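Local atomic coordinates of halohydrin epoxidase A (Corynebacterium sp., PDB entry 4Z9F), a protein that probably catalyses the reversible, cofactor-independent elimination of hydrogen halide from vicinal halohydrins to give epoxides, and has a Rossmann-type fold related to the short-chain dehydrogenases/reductases. Residues I76-L89 against Q101-L113. The protein carries 1 engineered substitution. Residues are numbered along the deposited sequence; the frame is centred on the assembly and turned at random.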
loop_
_atom_site.group_PDB
_atom_site.type_symbol
_atom_site.label_atom_id
_atom_site.label_comp_id
_atom_site.label_asym_id
_atom_site.label_seq_id
_atom_site.Cartn_x
_atom_site.Cartn_y
_atom_site.Cartn_z
ATOM N N ILE C 76 -20.657 -9.864 -13.608
ATOM C CA ILE C 76 -19.863 -11.082 -13.621
ATOM C C ILE C 76 -19.158 -11.165 -12.268
ATOM O O ILE C 76 -18.473 -10.218 -11.864
ATOM C CB ILE C 76 -18.848 -11.103 -14.777
ATOM C CG1 ILE C 76 -19.563 -10.982 -16.133
ATOM C CG2 ILE C 76 -17.990 -12.369 -14.720
ATOM C CD1 ILE C 76 -18.615 -10.823 -17.302
ATOM N N VAL C 77 -19.361 -12.269 -11.554
ATOM C CA VAL C 77 -18.579 -12.586 -10.365
ATOM C C VAL C 77 -17.545 -13.615 -10.779
ATOM O O VAL C 77 -17.873 -14.785 -11.008
ATOM C CB VAL C 77 -19.446 -13.109 -9.215
ATOM C CG1 VAL C 77 -18.548 -13.515 -8.051
ATOM C CG2 VAL C 77 -20.433 -12.055 -8.762
ATOM N N SER C 78 -16.298 -13.177 -10.903
ATOM C CA SER C 78 -15.200 -14.065 -11.273
ATOM C C SER C 78 -14.667 -14.675 -9.987
ATOM O O SER C 78 -13.753 -14.147 -9.355
ATOM C CB SER C 78 -14.117 -13.309 -12.021
ATOM O OG SER C 78 -13.126 -14.203 -12.489
ATOM N N ASN C 79 -15.253 -15.802 -9.600
ATOM C CA ASN C 79 -15.003 -16.429 -8.303
ATOM C C ASN C 79 -13.959 -17.527 -8.500
ATOM O O ASN C 79 -14.254 -18.724 -8.542
ATOM C CB ASN C 79 -16.320 -16.941 -7.735
ATOM C CG ASN C 79 -16.144 -17.823 -6.533
ATOM O OD1 ASN C 79 -15.646 -17.393 -5.485
ATOM N ND2 ASN C 79 -16.587 -19.066 -6.659
ATOM N N ASP C 80 -12.707 -17.107 -8.633
ATOM C CA ASP C 80 -11.638 -18.038 -8.947
ATOM C C ASP C 80 -11.101 -18.683 -7.675
ATOM O O ASP C 80 -11.044 -18.049 -6.619
ATOM C CB ASP C 80 -10.532 -17.318 -9.716
ATOM C CG ASP C 80 -11.070 -16.642 -10.975
ATOM O OD1 ASP C 80 -11.348 -17.374 -11.950
ATOM O OD2 ASP C 80 -11.249 -15.401 -10.981
ATOM N N TYR C 81 -10.740 -19.959 -7.783
ATOM C CA TYR C 81 -10.255 -20.737 -6.651
ATOM C C TYR C 81 -9.479 -21.920 -7.205
ATOM O O TYR C 81 -9.582 -22.254 -8.387
ATOM C CB TYR C 81 -11.408 -21.196 -5.752
ATOM C CG TYR C 81 -11.833 -22.628 -6.010
ATOM C CD1 TYR C 81 -11.518 -23.639 -5.106
ATOM C CD2 TYR C 81 -12.517 -22.978 -7.168
ATOM C CE1 TYR C 81 -11.888 -24.957 -5.343
ATOM C CE2 TYR C 81 -12.895 -24.287 -7.407
ATOM C CZ TYR C 81 -12.582 -25.268 -6.491
ATOM O OH TYR C 81 -12.948 -26.569 -6.736
ATOM N N ILE C 82 -8.662 -22.526 -6.352
ATOM C CA ILE C 82 -7.969 -23.754 -6.726
ATOM C C ILE C 82 -8.231 -24.751 -5.600
ATOM O O ILE C 82 -8.359 -24.341 -4.436
ATOM C CB ILE C 82 -6.471 -23.504 -7.000
ATOM C CG1 ILE C 82 -5.816 -24.739 -7.633
ATOM C CG2 ILE C 82 -5.732 -23.060 -5.729
ATOM C CD1 ILE C 82 -4.473 -24.472 -8.289
ATOM N N PRO C 83 -8.407 -26.041 -5.900
ATOM C CA PRO C 83 -8.700 -27.006 -4.831
ATOM C C PRO C 83 -7.576 -27.057 -3.805
ATOM O O PRO C 83 -6.393 -27.144 -4.152
ATOM C CB PRO C 83 -8.847 -28.335 -5.587
ATOM C CG PRO C 83 -9.361 -27.923 -6.943
ATOM C CD PRO C 83 -8.630 -26.624 -7.240
ATOM N N ARG C 84 -7.956 -26.962 -2.536
ATOM C CA ARG C 84 -7.031 -27.170 -1.434
ATOM C C ARG C 84 -6.351 -28.521 -1.568
ATOM O O ARG C 84 -6.906 -29.430 -2.182
ATOM C CB ARG C 84 -7.768 -27.097 -0.105
ATOM C CG ARG C 84 -8.486 -25.811 0.096
ATOM C CD ARG C 84 -9.220 -25.843 1.410
ATOM N NE ARG C 84 -8.316 -25.969 2.549
ATOM C CZ ARG C 84 -8.720 -25.938 3.820
ATOM N NH1 ARG C 84 -10.006 -25.784 4.102
ATOM N NH2 ARG C 84 -7.843 -26.060 4.810
ATOM N N PRO C 85 -5.148 -28.660 -0.989
ATOM C CA PRO C 85 -4.434 -27.617 -0.246
ATOM C C PRO C 85 -3.481 -26.835 -1.135
ATOM O O PRO C 85 -2.445 -26.374 -0.645
ATOM C CB PRO C 85 -3.661 -28.424 0.804
ATOM C CG PRO C 85 -3.275 -29.674 0.032
ATOM C CD PRO C 85 -4.428 -29.947 -0.937
ATOM N N MET C 86 -3.813 -26.695 -2.423
ATOM C CA MET C 86 -2.863 -26.098 -3.352
ATOM C C MET C 86 -2.586 -24.637 -3.018
ATOM O O MET C 86 -1.512 -24.127 -3.349
ATOM C CB MET C 86 -3.359 -26.245 -4.795
ATOM C CG MET C 86 -3.428 -27.690 -5.277
ATOM S SD MET C 86 -3.659 -27.845 -7.072
ATOM C CE MET C 86 -2.001 -27.497 -7.680
ATOM N N ASN C 87 -3.520 -23.955 -2.357
ATOM C CA ASN C 87 -3.247 -22.594 -1.910
ATOM C C ASN C 87 -2.033 -22.528 -0.990
ATOM O O ASN C 87 -1.372 -21.484 -0.917
ATOM C CB ASN C 87 -4.468 -22.009 -1.201
ATOM C CG ASN C 87 -4.772 -22.702 0.124
ATOM O OD1 ASN C 87 -4.806 -23.924 0.208
ATOM N ND2 ASN C 87 -4.997 -21.908 1.166
ATOM N N ARG C 88 -1.695 -23.629 -0.320
ATOM C CA ARG C 88 -0.569 -23.650 0.603
ATOM C C ARG C 88 0.667 -24.312 0.016
ATOM O O ARG C 88 1.576 -24.669 0.771
ATOM C CB ARG C 88 -0.968 -24.347 1.905
ATOM C CG ARG C 88 -1.848 -23.491 2.783
ATOM C CD ARG C 88 -2.266 -24.251 4.016
ATOM N NE ARG C 88 -2.668 -23.343 5.078
ATOM C CZ ARG C 88 -1.877 -22.973 6.079
ATOM N NH1 ARG C 88 -2.333 -22.142 7.004
ATOM N NH2 ARG C 88 -0.636 -23.447 6.163
ATOM N N LEU C 89 0.732 -24.483 -1.306
ATOM C CA LEU C 89 1.918 -25.080 -1.904
ATOM C C LEU C 89 3.134 -24.204 -1.625
ATOM O O LEU C 89 3.075 -22.987 -1.852
ATOM C CB LEU C 89 1.746 -25.270 -3.410
ATOM C CG LEU C 89 0.943 -26.522 -3.783
ATOM C CD1 LEU C 89 0.528 -26.486 -5.242
ATOM C CD2 LEU C 89 1.754 -27.781 -3.493
ATOM N N GLN C 101 -0.521 -24.614 -12.689
ATOM C CA GLN C 101 -1.952 -24.715 -12.416
ATOM C C GLN C 101 -2.419 -23.634 -11.452
ATOM O O GLN C 101 -3.580 -23.211 -11.506
ATOM C CB GLN C 101 -2.302 -26.088 -11.849
ATOM C CG GLN C 101 -3.783 -26.221 -11.559
ATOM C CD GLN C 101 -4.144 -27.567 -11.004
ATOM O OE1 GLN C 101 -3.285 -28.437 -10.858
ATOM N NE2 GLN C 101 -5.412 -27.748 -10.670
ATOM N N VAL C 102 -1.546 -23.198 -10.547
ATOM C CA VAL C 102 -1.921 -22.125 -9.632
ATOM C C VAL C 102 -2.182 -20.845 -10.411
ATOM O O VAL C 102 -3.203 -20.168 -10.216
ATOM C CB VAL C 102 -0.830 -21.927 -8.567
ATOM C CG1 VAL C 102 -1.074 -20.636 -7.789
ATOM C CG2 VAL C 102 -0.792 -23.136 -7.641
ATOM N N PHE C 103 -1.262 -20.496 -11.307
ATOM C CA PHE C 103 -1.449 -19.302 -12.119
ATOM C C PHE C 103 -2.590 -19.485 -13.106
ATOM O O PHE C 103 -3.368 -18.552 -13.337
ATOM C CB PHE C 103 -0.152 -18.945 -12.836
ATOM C CG PHE C 103 0.810 -18.199 -11.966
ATOM C CD1 PHE C 103 1.675 -18.882 -11.132
ATOM C CD2 PHE C 103 0.812 -16.810 -11.947
ATOM C CE1 PHE C 103 2.552 -18.196 -10.314
ATOM C CE2 PHE C 103 1.692 -16.121 -11.132
ATOM C CZ PHE C 103 2.561 -16.818 -10.316
ATOM N N GLU C 104 -2.727 -20.690 -13.666
ATOM C CA GLU C 104 -3.811 -20.939 -14.610
ATOM C C GLU C 104 -5.162 -20.662 -13.969
ATOM O O GLU C 104 -5.984 -19.926 -14.524
ATOM C CB GLU C 104 -3.752 -22.375 -15.129
ATOM C CG GLU C 104 -4.633 -22.609 -16.356
ATOM C CD GLU C 104 -4.098 -21.939 -17.606
ATOM O OE1 GLU C 104 -4.914 -21.575 -18.485
ATOM O OE2 GLU C 104 -2.864 -21.782 -17.724
ATOM N N ALA C 105 -5.395 -21.208 -12.770
ATOM C CA ALA C 105 -6.713 -21.080 -12.147
ATOM C C ALA C 105 -6.954 -19.677 -11.595
ATOM O O ALA C 105 -8.089 -19.176 -11.615
ATOM C CB ALA C 105 -6.874 -22.117 -11.026
ATOM N N LEU C 106 -5.912 -19.032 -11.069
ATOM C CA LEU C 106 -6.121 -17.796 -10.331
ATOM C C LEU C 106 -5.773 -16.542 -11.116
ATOM O O LEU C 106 -6.213 -15.455 -10.724
ATOM C CB LEU C 106 -5.310 -17.814 -9.028
ATOM C CG LEU C 106 -5.563 -19.059 -8.178
ATOM C CD1 LEU C 106 -4.692 -18.991 -6.956
ATOM C CD2 LEU C 106 -7.048 -19.175 -7.806
ATOM N N SER C 107 -5.028 -16.669 -12.220
ATOM C CA SER C 107 -4.564 -15.509 -12.972
ATOM C C SER C 107 -4.925 -15.594 -14.449
ATOM O O SER C 107 -5.433 -14.624 -15.017
ATOM C CB SER C 107 -3.052 -15.353 -12.820
ATOM O OG SER C 107 -2.684 -15.455 -11.448
ATOM N N ILE C 108 -4.644 -16.730 -15.089
ATOM C CA ILE C 108 -4.893 -16.828 -16.526
ATOM C C ILE C 108 -6.385 -16.982 -16.808
ATOM O O ILE C 108 -6.945 -16.275 -17.658
ATOM C CB ILE C 108 -4.077 -17.972 -17.139
ATOM C CG1 ILE C 108 -2.585 -17.750 -16.905
ATOM C CG2 ILE C 108 -4.354 -18.063 -18.643
ATOM C CD1 ILE C 108 -1.999 -16.582 -17.673
ATOM N N PHE C 109 -7.049 -17.903 -16.105
ATOM C CA PHE C 109 -8.491 -18.086 -16.267
ATOM C C PHE C 109 -9.272 -16.783 -16.147
ATOM O O PHE C 109 -10.080 -16.495 -17.044
ATOM C CB PHE C 109 -8.970 -19.150 -15.262
ATOM C CG PHE C 109 -10.384 -19.622 -15.470
ATOM C CD1 PHE C 109 -11.465 -18.851 -15.066
ATOM C CD2 PHE C 109 -10.630 -20.872 -16.022
ATOM C CE1 PHE C 109 -12.756 -19.301 -15.236
ATOM C CE2 PHE C 109 -11.919 -21.327 -16.187
ATOM C CZ PHE C 109 -12.984 -20.540 -15.795
ATOM N N PRO C 110 -9.094 -15.954 -15.108
ATOM C CA PRO C 110 -9.854 -14.696 -15.075
ATOM C C PRO C 110 -9.474 -13.720 -16.186
ATOM O O PRO C 110 -10.348 -12.991 -16.666
ATOM C CB PRO C 110 -9.549 -14.125 -13.679
ATOM C CG PRO C 110 -8.314 -14.855 -13.210
ATOM C CD PRO C 110 -8.377 -16.204 -13.840
ATOM N N ILE C 111 -8.215 -13.690 -16.633
ATOM C CA ILE C 111 -7.843 -12.793 -17.731
ATOM C C ILE C 111 -8.565 -13.188 -19.020
ATOM O O ILE C 111 -9.115 -12.340 -19.731
ATOM C CB ILE C 111 -6.318 -12.781 -17.924
ATOM C CG1 ILE C 111 -5.664 -11.893 -16.865
ATOM C CG2 ILE C 111 -5.960 -12.286 -19.324
ATOM C CD1 ILE C 111 -4.154 -11.992 -16.841
ATOM N N LEU C 112 -8.566 -14.484 -19.343
ATOM C CA LEU C 112 -9.256 -14.945 -20.546
ATOM C C LEU C 112 -10.753 -14.685 -20.457
ATOM O O LEU C 112 -11.390 -14.345 -21.460
ATOM C CB LEU C 112 -8.991 -16.438 -20.784
ATOM C CG LEU C 112 -7.564 -16.854 -21.149
ATOM C CD1 LEU C 112 -7.501 -18.344 -21.432
ATOM C CD2 LEU C 112 -7.035 -16.054 -22.329
ATOM N N LEU C 113 -11.337 -14.858 -19.266
ATOM C CA LEU C 113 -12.746 -14.528 -19.076
ATOM C C LEU C 113 -12.991 -13.041 -19.295
ATOM O O LEU C 113 -13.873 -12.655 -20.068
ATOM C CB LEU C 113 -13.202 -14.938 -17.678
ATOM C CG LEU C 113 -14.582 -14.439 -17.236
ATOM C CD1 LEU C 113 -15.662 -15.005 -18.146
ATOM C CD2 LEU C 113 -14.858 -14.852 -15.805
#
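Two first torsions set the polar centre of this contact: Asp80 turns its CG beside its own backbone N (chi1 -56°), setting the carboxylate against the CB, CG and CD carbons of Pro110, while Ser78 extends OG away from its N toward the same carboxylate. Asp80 OD2 rests 3.4 Å from Pro110 CB, and OD1 lies 3.5 Å from Phe109 CD1, the carboxylate and phenyl planes standing 71° apart. Ser78 OG donates to Asp80 OD2 (2.7 Å) from the syn side, 23° out of the carboxylate plane, which restrains the rotation of the acid group. Earlier in strand 73-79 the side chains of Ile76 and Leu113 slide past each other in opposite directions. Beyond the strand, Leu106 CD2 presses on Tyr81 C at 3.7 Å, and Ile82 CD1 comes within 3.7 Å of Val102 CA. At the far end Met86 crosses Gln101 nearly at a right angle, CE 3.6 Å from OE1. The pairing illustrates a Rossmann-type beta-alpha unit: helix 96-123 runs back antiparallel to its strand, widened by a pi-type turn at 104-108 and kinked at Pro110. Packing joins the segments; Ser78 holds the carboxylate against apolar helix carbons, and Ala105 O is buried facing Asp80 CB without a partner.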